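Local coordinates for mosquitocidal toxin (Lysinibacillus sphaericus, PDB 2VSE), which is toxic to mosquitoes, probably by ADP-ribosylating target proteins through an enzymatic domain carried together with four ricin-B-like lectin domains, at residues G211-S216 against N262-V267; K217-E222 against Q269-Q274; N660-T665 against Q678-Q683. All blocks are in the same frame, centred on the assembly; numbering follows the deposited sequence.

Contact 1: G211-S216 against N262-V267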
loop_
_atom_site.group_PDB
_atom_site.type_symbol
_atom_site.label_atom_id
_atom_site.label_comp_id
_atom_site.label_asym_id
_atom_site.label_seq_id
_atom_site.Cartn_x
_atom_site.Cartn_y
_atom_site.Cartn_z
ATOM N N GLY A 211 2.687 19.281 21.219
ATOM C CA GLY A 211 3.698 18.574 21.987
ATOM C C GLY A 211 4.158 19.481 23.104
ATOM O O GLY A 211 3.531 20.510 23.356
ATOM N N PRO A 212 5.263 19.123 23.772
ATOM C CA PRO A 212 5.706 19.969 24.874
ATOM C C PRO A 212 6.254 21.303 24.385
ATOM O O PRO A 212 6.803 21.397 23.283
ATOM C CB PRO A 212 6.811 19.143 25.542
ATOM C CG PRO A 212 6.683 17.749 24.954
ATOM C CD PRO A 212 6.152 17.967 23.580
ATOM N N SER A 213 6.071 22.318 25.220
ATOM C CA SER A 213 6.616 23.655 25.032
ATOM C C SER A 213 8.130 23.627 24.883
ATOM O O SER A 213 8.791 22.690 25.357
ATOM C CB SER A 213 6.263 24.495 26.262
ATOM O OG SER A 213 6.350 23.693 27.438
ATOM N N ASN A 214 8.670 24.661 24.235
ATOM C CA ASN A 214 10.123 24.865 24.151
ATOM C C ASN A 214 10.840 23.667 23.503
ATOM O O ASN A 214 12.007 23.380 23.795
ATOM C CB ASN A 214 10.698 25.194 25.547
ATOM C CG ASN A 214 11.926 26.100 25.490
ATOM O OD1 ASN A 214 11.920 27.220 26.023
ATOM N ND2 ASN A 214 12.991 25.614 24.851
ATOM N N ILE A 215 10.105 22.958 22.652
ATOM C CA ILE A 215 10.677 21.955 21.765
ATOM C C ILE A 215 10.284 22.323 20.340
ATOM O O ILE A 215 9.105 22.486 20.026
ATOM C CB ILE A 215 10.216 20.533 22.105
ATOM C CG1 ILE A 215 10.731 20.141 23.492
ATOM C CG2 ILE A 215 10.716 19.555 21.053
ATOM C CD1 ILE A 215 10.174 18.845 24.008
ATOM N N SER A 216 11.294 22.468 19.494
ATOM C CA SER A 216 11.109 22.982 18.157
ATOM C C SER A 216 10.383 21.985 17.237
ATOM O O SER A 216 10.598 20.773 17.312
ATOM C CB SER A 216 12.463 23.390 17.568
ATOM O OG SER A 216 13.217 22.245 17.197
ATOM N N ASN A 262 1.604 18.705 26.601
ATOM C CA ASN A 262 1.101 18.988 25.253
ATOM C C ASN A 262 0.578 20.425 25.071
ATOM O O ASN A 262 0.885 21.325 25.859
ATOM C CB ASN A 262 -0.003 17.975 24.875
ATOM C CG ASN A 262 0.524 16.742 24.109
ATOM O OD1 ASN A 262 1.717 16.422 24.116
ATOM N ND2 ASN A 262 -0.391 16.041 23.454
ATOM N N ASN A 263 -0.188 20.618 23.993
ATOM C CA ASN A 263 -0.932 21.854 23.691
ATOM C C ASN A 263 -0.154 23.124 24.061
ATOM O O ASN A 263 -0.629 23.977 24.849
ATOM C CB ASN A 263 -2.324 21.812 24.363
ATOM C CG ASN A 263 -3.064 20.470 24.141
ATOM O OD1 ASN A 263 -3.837 20.031 25.000
ATOM N ND2 ASN A 263 -2.819 19.819 22.990
ATOM N N SER A 264 1.047 23.252 23.495
ATOM C CA SER A 264 1.989 24.259 24.003
ATOM C C SER A 264 2.363 25.347 23.007
ATOM O O SER A 264 3.263 26.161 23.248
ATOM C CB SER A 264 3.228 23.591 24.604
ATOM O OG SER A 264 3.138 23.552 26.026
ATOM N N LEU A 265 1.647 25.377 21.897
ATOM C CA LEU A 265 1.839 26.434 20.928
ATOM C C LEU A 265 0.480 26.992 20.520
ATOM O O LEU A 265 0.050 28.035 21.040
ATOM C CB LEU A 265 2.687 25.939 19.718
ATOM C CG LEU A 265 4.208 25.741 19.956
ATOM C CD1 LEU A 265 5.011 25.701 18.667
ATOM C CD2 LEU A 265 4.822 26.820 20.926
ATOM N N ASN A 266 -0.205 26.254 19.642
ATOM C CA ASN A 266 -1.375 26.742 18.902
ATOM C C ASN A 266 -1.020 28.001 18.099
ATOM O O ASN A 266 -1.734 29.015 18.114
ATOM C CB ASN A 266 -2.582 26.969 19.823
ATOM C CG ASN A 266 -3.882 26.498 19.198
ATOM O OD1 ASN A 266 -4.702 27.304 18.763
ATOM N ND2 ASN A 266 -4.071 25.183 19.143
ATOM N N VAL A 267 0.114 27.912 17.414
ATOM C CA VAL A 267 0.592 28.966 16.554
ATOM C C VAL A 267 0.695 28.411 15.152
ATOM O O VAL A 267 0.576 27.197 14.946
ATOM C CB VAL A 267 1.975 29.479 17.014
ATOM C CG1 VAL A 267 1.868 30.194 18.377
ATOM C CG2 VAL A 267 2.979 28.337 17.077
#

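Contact 2: K217-E222 against Q269-Q274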
loop_
_atom_site.group_PDB
_atom_site.type_symbol
_atom_site.label_atom_id
_atom_site.label_comp_id
_atom_site.label_asym_id
_atom_site.label_seq_id
_atom_site.Cartn_x
_atom_site.Cartn_y
_atom_site.Cartn_z
ATOM N N LYS A 217 9.507 22.525 16.393
ATOM C CA LYS A 217 8.789 21.774 15.383
ATOM C C LYS A 217 9.467 22.054 14.057
ATOM O O LYS A 217 9.768 23.199 13.756
ATOM C CB LYS A 217 7.327 22.227 15.305
ATOM C CG LYS A 217 6.577 22.246 16.631
ATOM C CD LYS A 217 5.098 21.958 16.411
ATOM C CE LYS A 217 4.354 21.769 17.727
ATOM N NZ LYS A 217 3.500 22.929 18.046
ATOM N N VAL A 218 9.722 21.018 13.268
ATOM C CA VAL A 218 10.287 21.238 11.935
ATOM C C VAL A 218 9.583 20.484 10.821
ATOM O O VAL A 218 9.230 19.318 10.967
ATOM C CB VAL A 218 11.866 21.114 11.864
ATOM C CG1 VAL A 218 12.481 20.612 13.165
ATOM C CG2 VAL A 218 12.327 20.301 10.652
ATOM N N PHE A 219 9.334 21.207 9.732
ATOM C CA PHE A 219 8.754 20.659 8.523
ATOM C C PHE A 219 9.818 19.869 7.766
ATOM O O PHE A 219 10.822 20.414 7.312
ATOM C CB PHE A 219 8.168 21.782 7.653
ATOM C CG PHE A 219 6.892 22.361 8.192
ATOM C CD1 PHE A 219 5.722 21.611 8.198
ATOM C CD2 PHE A 219 6.857 23.655 8.689
ATOM C CE1 PHE A 219 4.537 22.137 8.688
ATOM C CE2 PHE A 219 5.675 24.195 9.189
ATOM C CZ PHE A 219 4.515 23.434 9.191
ATOM N N TRP A 220 9.583 18.570 7.655
ATOM C CA TRP A 220 10.506 17.643 7.022
ATOM C C TRP A 220 10.569 17.794 5.499
ATOM O O TRP A 220 9.562 18.087 4.847
ATOM C CB TRP A 220 10.076 16.223 7.387
ATOM C CG TRP A 220 10.894 15.133 6.784
ATOM C CD1 TRP A 220 12.030 14.589 7.295
ATOM C CD2 TRP A 220 10.629 14.443 5.563
ATOM N NE1 TRP A 220 12.499 13.605 6.466
ATOM C CE2 TRP A 220 11.656 13.490 5.393
ATOM C CE3 TRP A 220 9.631 14.544 4.587
ATOM C CZ2 TRP A 220 11.715 12.638 4.281
ATOM C CZ3 TRP A 220 9.684 13.695 3.485
ATOM C CH2 TRP A 220 10.721 12.755 3.345
ATOM N N HIS A 221 11.761 17.595 4.946
ATOM C CA HIS A 221 11.930 17.388 3.514
ATOM C C HIS A 221 12.901 16.225 3.327
ATOM O O HIS A 221 13.585 15.844 4.285
ATOM C CB HIS A 221 12.405 18.666 2.809
ATOM C CG HIS A 221 13.630 19.292 3.411
ATOM N ND1 HIS A 221 14.894 18.763 3.254
ATOM C CD2 HIS A 221 13.788 20.431 4.126
ATOM C CE1 HIS A 221 15.774 19.535 3.867
ATOM N NE2 HIS A 221 15.127 20.550 4.408
ATOM N N GLU A 222 12.958 15.651 2.125
ATOM C CA GLU A 222 13.827 14.493 1.885
ATOM C C GLU A 222 15.299 14.846 2.086
ATOM O O GLU A 222 15.728 15.954 1.755
ATOM C CB GLU A 222 13.584 13.857 0.501
ATOM C CG GLU A 222 13.934 14.731 -0.703
ATOM C CD GLU A 222 14.288 13.919 -1.949
ATOM O OE1 GLU A 222 13.780 12.773 -2.117
ATOM O OE2 GLU A 222 15.077 14.441 -2.770
ATOM N N GLN A 269 3.277 27.570 12.540
ATOM C CA GLN A 269 4.722 27.353 12.420
ATOM C C GLN A 269 5.262 28.124 11.223
ATOM O O GLN A 269 4.591 28.187 10.200
ATOM C CB GLN A 269 5.037 25.862 12.245
ATOM C CG GLN A 269 4.793 24.998 13.461
ATOM C CD GLN A 269 5.551 25.488 14.695
ATOM O OE1 GLN A 269 6.788 25.521 14.720
ATOM N NE2 GLN A 269 4.804 25.872 15.722
ATOM N N ASN A 270 6.463 28.699 11.354
ATOM C CA ASN A 270 7.103 29.451 10.262
ATOM C C ASN A 270 7.348 28.568 9.046
ATOM O O ASN A 270 8.186 27.667 9.101
ATOM C CB ASN A 270 8.456 30.049 10.687
ATOM C CG ASN A 270 8.339 31.067 11.800
ATOM O OD1 ASN A 270 7.241 31.430 12.226
ATOM N ND2 ASN A 270 9.484 31.535 12.284
ATOM N N SER A 271 6.628 28.827 7.955
ATOM C CA SER A 271 6.862 28.112 6.699
ATOM C C SER A 271 6.116 28.707 5.518
ATOM O O SER A 271 5.505 29.765 5.623
ATOM C CB SER A 271 6.509 26.622 6.830
ATOM O OG SER A 271 7.266 25.865 5.911
ATOM N N GLU A 272 6.185 28.013 4.387
ATOM C CA GLU A 272 5.470 28.421 3.192
ATOM C C GLU A 272 4.056 27.854 3.192
ATOM O O GLU A 272 3.864 26.646 3.356
ATOM C CB GLU A 272 6.218 27.957 1.954
ATOM C CG GLU A 272 5.613 28.451 0.668
ATOM C CD GLU A 272 6.358 27.936 -0.522
ATOM O OE1 GLU A 272 6.379 26.707 -0.724
ATOM O OE2 GLU A 272 6.924 28.766 -1.252
ATOM N N TYR A 273 3.082 28.735 2.993
ATOM C CA TYR A 273 1.679 28.368 3.000
ATOM C C TYR A 273 0.957 29.004 1.826
ATOM O O TYR A 273 1.451 29.966 1.221
ATOM C CB TYR A 273 1.011 28.869 4.277
ATOM C CG TYR A 273 1.522 28.252 5.559
ATOM C CD1 TYR A 273 0.998 27.037 6.035
ATOM C CD2 TYR A 273 2.504 28.885 6.314
ATOM C CE1 TYR A 273 1.450 26.470 7.211
ATOM C CE2 TYR A 273 2.971 28.318 7.497
ATOM C CZ TYR A 273 2.440 27.112 7.941
ATOM O OH TYR A 273 2.891 26.545 9.113
ATOM N N GLN A 274 -0.222 28.469 1.521
ATOM C CA GLN A 274 -1.211 29.182 0.725
ATOM C C GLN A 274 -2.396 29.544 1.618
ATOM O O GLN A 274 -2.743 28.804 2.538
ATOM C CB GLN A 274 -1.680 28.356 -0.461
ATOM C CG GLN A 274 -0.669 28.236 -1.551
ATOM C CD GLN A 274 -1.309 27.843 -2.850
ATOM O OE1 GLN A 274 -1.742 26.699 -3.028
ATOM N NE2 GLN A 274 -1.392 28.794 -3.774
HETATM O O HOH W 1 8.540 25.673 17.035
#

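Contact 3: N660-T665 against Q678-Q683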
loop_
_atom_site.group_PDB
_atom_site.type_symbol
_atom_site.label_atom_id
_atom_site.label_comp_id
_atom_site.label_asym_id
_atom_site.label_seq_id
_atom_site.Cartn_x
_atom_site.Cartn_y
_atom_site.Cartn_z
ATOM N N ASN A 660 -0.010 -8.773 -25.626
ATOM C CA ASN A 660 -1.407 -9.179 -25.793
ATOM C C ASN A 660 -1.568 -10.706 -25.737
ATOM O O ASN A 660 -2.680 -11.206 -25.583
ATOM C CB ASN A 660 -1.966 -8.605 -27.111
ATOM C CG ASN A 660 -3.467 -8.872 -27.305
ATOM O OD1 ASN A 660 -4.252 -8.868 -26.352
ATOM N ND2 ASN A 660 -3.864 -9.091 -28.557
ATOM N N LYS A 661 -0.454 -11.434 -25.854
ATOM C CA LYS A 661 -0.442 -12.901 -25.765
ATOM C C LYS A 661 -0.039 -13.418 -24.383
ATOM O O LYS A 661 0.925 -12.941 -23.784
ATOM C CB LYS A 661 0.510 -13.518 -26.799
ATOM C CG LYS A 661 0.156 -13.265 -28.253
ATOM C CD LYS A 661 -1.092 -14.014 -28.701
ATOM C CE LYS A 661 -1.466 -13.621 -30.124
ATOM N NZ LYS A 661 -2.851 -14.041 -30.450
ATOM N N ILE A 662 -0.777 -14.411 -23.898
ATOM C CA ILE A 662 -0.453 -15.090 -22.648
ATOM C C ILE A 662 -0.470 -16.596 -22.853
ATOM O O ILE A 662 -1.010 -17.081 -23.849
ATOM C CB ILE A 662 -1.491 -14.791 -21.589
ATOM C CG1 ILE A 662 -2.861 -15.286 -22.073
ATOM C CG2 ILE A 662 -1.478 -13.311 -21.237
ATOM C CD1 ILE A 662 -3.983 -14.723 -21.306
ATOM N N PHE A 663 0.113 -17.342 -21.921
ATOM C CA PHE A 663 0.004 -18.797 -21.992
ATOM C C PHE A 663 -1.069 -19.366 -21.063
ATOM O O PHE A 663 -1.112 -19.067 -19.861
ATOM C CB PHE A 663 1.360 -19.532 -21.887
ATOM C CG PHE A 663 2.047 -19.412 -20.552
ATOM C CD1 PHE A 663 1.744 -20.285 -19.509
ATOM C CD2 PHE A 663 3.037 -18.457 -20.349
ATOM C CE1 PHE A 663 2.387 -20.185 -18.282
ATOM C CE2 PHE A 663 3.700 -18.361 -19.128
ATOM C CZ PHE A 663 3.369 -19.217 -18.093
ATOM N N GLY A 664 -1.946 -20.166 -21.660
ATOM C CA GLY A 664 -3.059 -20.777 -20.955
ATOM C C GLY A 664 -3.506 -22.005 -21.706
ATOM O O GLY A 664 -2.756 -22.564 -22.510
ATOM N N THR A 665 -4.735 -22.428 -21.448
ATOM C CA THR A 665 -5.292 -23.574 -22.129
ATOM C C THR A 665 -6.510 -23.133 -22.908
ATOM O O THR A 665 -7.193 -22.180 -22.511
ATOM C CB THR A 665 -5.696 -24.661 -21.126
ATOM O OG1 THR A 665 -6.592 -24.102 -20.157
ATOM C CG2 THR A 665 -4.470 -25.197 -20.405
ATOM N N GLN A 678 -2.654 -17.160 -26.367
ATOM C CA GLN A 678 -3.959 -16.602 -26.711
ATOM C C GLN A 678 -4.090 -15.142 -26.297
ATOM O O GLN A 678 -3.391 -14.686 -25.395
ATOM C CB GLN A 678 -5.087 -17.455 -26.108
ATOM C CG GLN A 678 -4.696 -18.238 -24.847
ATOM C CD GLN A 678 -5.882 -18.844 -24.107
ATOM O OE1 GLN A 678 -7.033 -18.694 -24.509
ATOM N NE2 GLN A 678 -5.597 -19.520 -23.012
ATOM N N ASP A 679 -4.973 -14.414 -26.978
ATOM C CA ASP A 679 -5.324 -13.050 -26.596
ATOM C C ASP A 679 -5.891 -13.017 -25.170
ATOM O O ASP A 679 -6.709 -13.865 -24.794
ATOM C CB ASP A 679 -6.326 -12.458 -27.598
ATOM C CG ASP A 679 -5.777 -12.393 -29.033
ATOM O OD1 ASP A 679 -4.553 -12.213 -29.221
ATOM O OD2 ASP A 679 -6.583 -12.513 -29.986
ATOM N N VAL A 680 -5.433 -12.059 -24.371
ATOM C CA VAL A 680 -5.937 -11.906 -23.007
ATOM C C VAL A 680 -7.447 -11.749 -23.009
ATOM O O VAL A 680 -8.005 -10.942 -23.758
ATOM C CB VAL A 680 -5.291 -10.722 -22.247
ATOM C CG1 VAL A 680 -3.974 -11.140 -21.672
ATOM C CG2 VAL A 680 -5.134 -9.490 -23.147
ATOM N N THR A 681 -8.100 -12.531 -22.162
ATOM C CA THR A 681 -9.543 -12.560 -22.146
ATOM C C THR A 681 -10.081 -12.425 -20.720
ATOM O O THR A 681 -11.274 -12.187 -20.513
ATOM C CB THR A 681 -10.055 -13.828 -22.863
ATOM O OG1 THR A 681 -11.434 -13.669 -23.210
ATOM C CG2 THR A 681 -9.868 -15.068 -22.006
ATOM N N GLY A 682 -9.182 -12.560 -19.746
ATOM C CA GLY A 682 -9.537 -12.468 -18.333
ATOM C C GLY A 682 -10.174 -13.711 -17.742
ATOM O O GLY A 682 -10.373 -13.779 -16.528
ATOM N N GLN A 683 -10.495 -14.691 -18.589
ATOM C CA GLN A 683 -11.136 -15.933 -18.133
ATOM C C GLN A 683 -10.161 -16.763 -17.318
ATOM O O GLN A 683 -8.946 -16.554 -17.388
ATOM C CB GLN A 683 -11.686 -16.764 -19.307
ATOM C CG GLN A 683 -12.592 -16.010 -20.293
ATOM C CD GLN A 683 -13.962 -15.616 -19.739
ATOM O OE1 GLN A 683 -14.880 -15.308 -20.505
ATOM N NE2 GLN A 683 -14.103 -15.610 -18.416
#

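Contact 1: G211-S216 against N262-V267
The side chain of Ser264 overlaps the backbone of 211-216, its CB lying 3.2 Å from Ser213 N. The same methylene lies 3.3 Å from Gly211 O, so it rests against the main chain at both ends of Pro212 and not against a side-chain surface. Ser264 OG instead folds back along its own segment and donates a hydrogen bond to Asn262 O at 3.2 Å, approaching from above the carbonyl plane. OG also passes close to Ser213 N, without bonding geometry, and 3.3 Å from Ser213 CB. Both segments are irregular: 211-216 follows strand 190-196 in the sheet of the ADP-ribosyltransferase-like domain, while 262-267 belongs to the loop leading to strand 271-277 of the first ricin-B-like repeat. The connecting loop is thus laid against the enzymatic domain with no hydrogen bond between the two segments. Nearer Gly211 the approach is again to main chain, with Asn262 CA making a CA-H...O contact of 3.4 Å to Gly211 O. The Asn262 side chain starts away from Gly211, yet its OD1 returns to within 3.6 Å of Gly211 CA, and its ND2 donates weakly to Glu125. Pro212 turns its ring to Ile191 and Ile194 of strand 190-196.

Contact 2: K217-E222 against Q269-Q274
Phe219 presses the CD2, CE2 and CZ side of its ring into a group of small and polar neighbours on 269-274. Ser271 CB and Gln269 CB each lie 3.5 Å from Phe219 CE2, while Tyr273 OH is 3.5 Å from Phe219 CZ. The two aromatic side chains cross at about a right angle. Phe219 CG stands anti to its carbonyl carbon (chi1 -73°), which carries the ring across the gap from strand 217-219 to the first strand of a ricin-B-like beta-trefoil. Tyr273 OH donates a 2.6 Å hydrogen bond to Gln269 O, in the plane of the tyrosine ring, and Asn207 also bonds this hydroxyl, so two bonds fix its position. Beyond this close packing, the Lys217 end is looser. The Gln269 side chain, bent at chi2, crosses the Lys217 chain at about a right angle, with OE1 3.4 Å from Lys217 CB. A water donates to Gln269 OE1 at 2.9 Å and accepts only a weak bond from Lys217 N. The CA atoms of Phe219 and Ser271 stand 7.9 Å apart, too far for strand pairing. Between these two segments, then, packing does the joining and the water makes the one polar bridge, whereas Asn207, from the loop after strand 190-196, bonds Gln269 N and Tyr273 OH directly.

Contact 3: N660-T665 against Q678-Q683
A beta hairpin of the third beta-trefoil domain, in the range that partly matches the botulinum HA-17 domain family, brings Ile662 and Lys661 of edge strand 661-664 against Gln678 and Asp679 of strand 673-679. Ile662 and Gln678 form an antiparallel hydrogen-bonded pair: Ile662 N donates to Gln678 O at 3.0 Å. The return bond, from Gln678 N to Ile662 O, has the same length of 3.0 Å. Past the end of strand 673-679, Val680 N continues the pattern to Asn660 O at 3.1 Å. Lys661 and Asp679 are the neighbouring non-hydrogen-bonded pair, and their side chains run side by side in the same direction. Bent at chi2 (-70°), the lysine brings NZ to 2.8 Å from Asp679 OD1, a salt bridge in which NZ meets OD1 from above the carboxylate plane. The Asn660 amide lies almost parallel to that carboxylate, its plane turned by only 7°, but ND2 is poorly angled toward OD1 and makes no bond. Ile662 points to the other face of the sheet, where its CG2 packs 3.3 Å from Val680 CG1 and its CD1 also touches that methyl. There the two side chains cross at about a right angle, with Ile652 and Arg654 of strand 651-655 beside the isoleucine. Phe663, turned from Gln678 and its neighbours, enters an aromatic group with Trp641, Phe653 and Trp688. Gln678 reaches along the hairpin past Gly664, whose lack of a side chain lets NE2 come close to the backbone there. At the end of that extended side chain, Gln678 NE2 makes a weak 3.1 Å hydrogen bond to Thr665 O.

Contacts 1 and 2 are surface contacts on one side of the molecule. They bring the same two chain regions together in succession, since 217-222 continues directly from 211-216 and 269-274 lies just beyond 262-267. They touch where Leu265 CD1 packs against Lys217 NZ. Contact 3 lies about 51 Å, centre to centre, from contact 2 on the opposite side of the chain's centre, and it is partly buried. The chemistry follows the placing: between domains, contacts 1 and 2 have no direct hydrogen bond between their segments and use main-chain packing, an aromatic ring and one water, whereas within a single trefoil contact 3 has paired strands, backbone hydrogen bonds and a salt bridge.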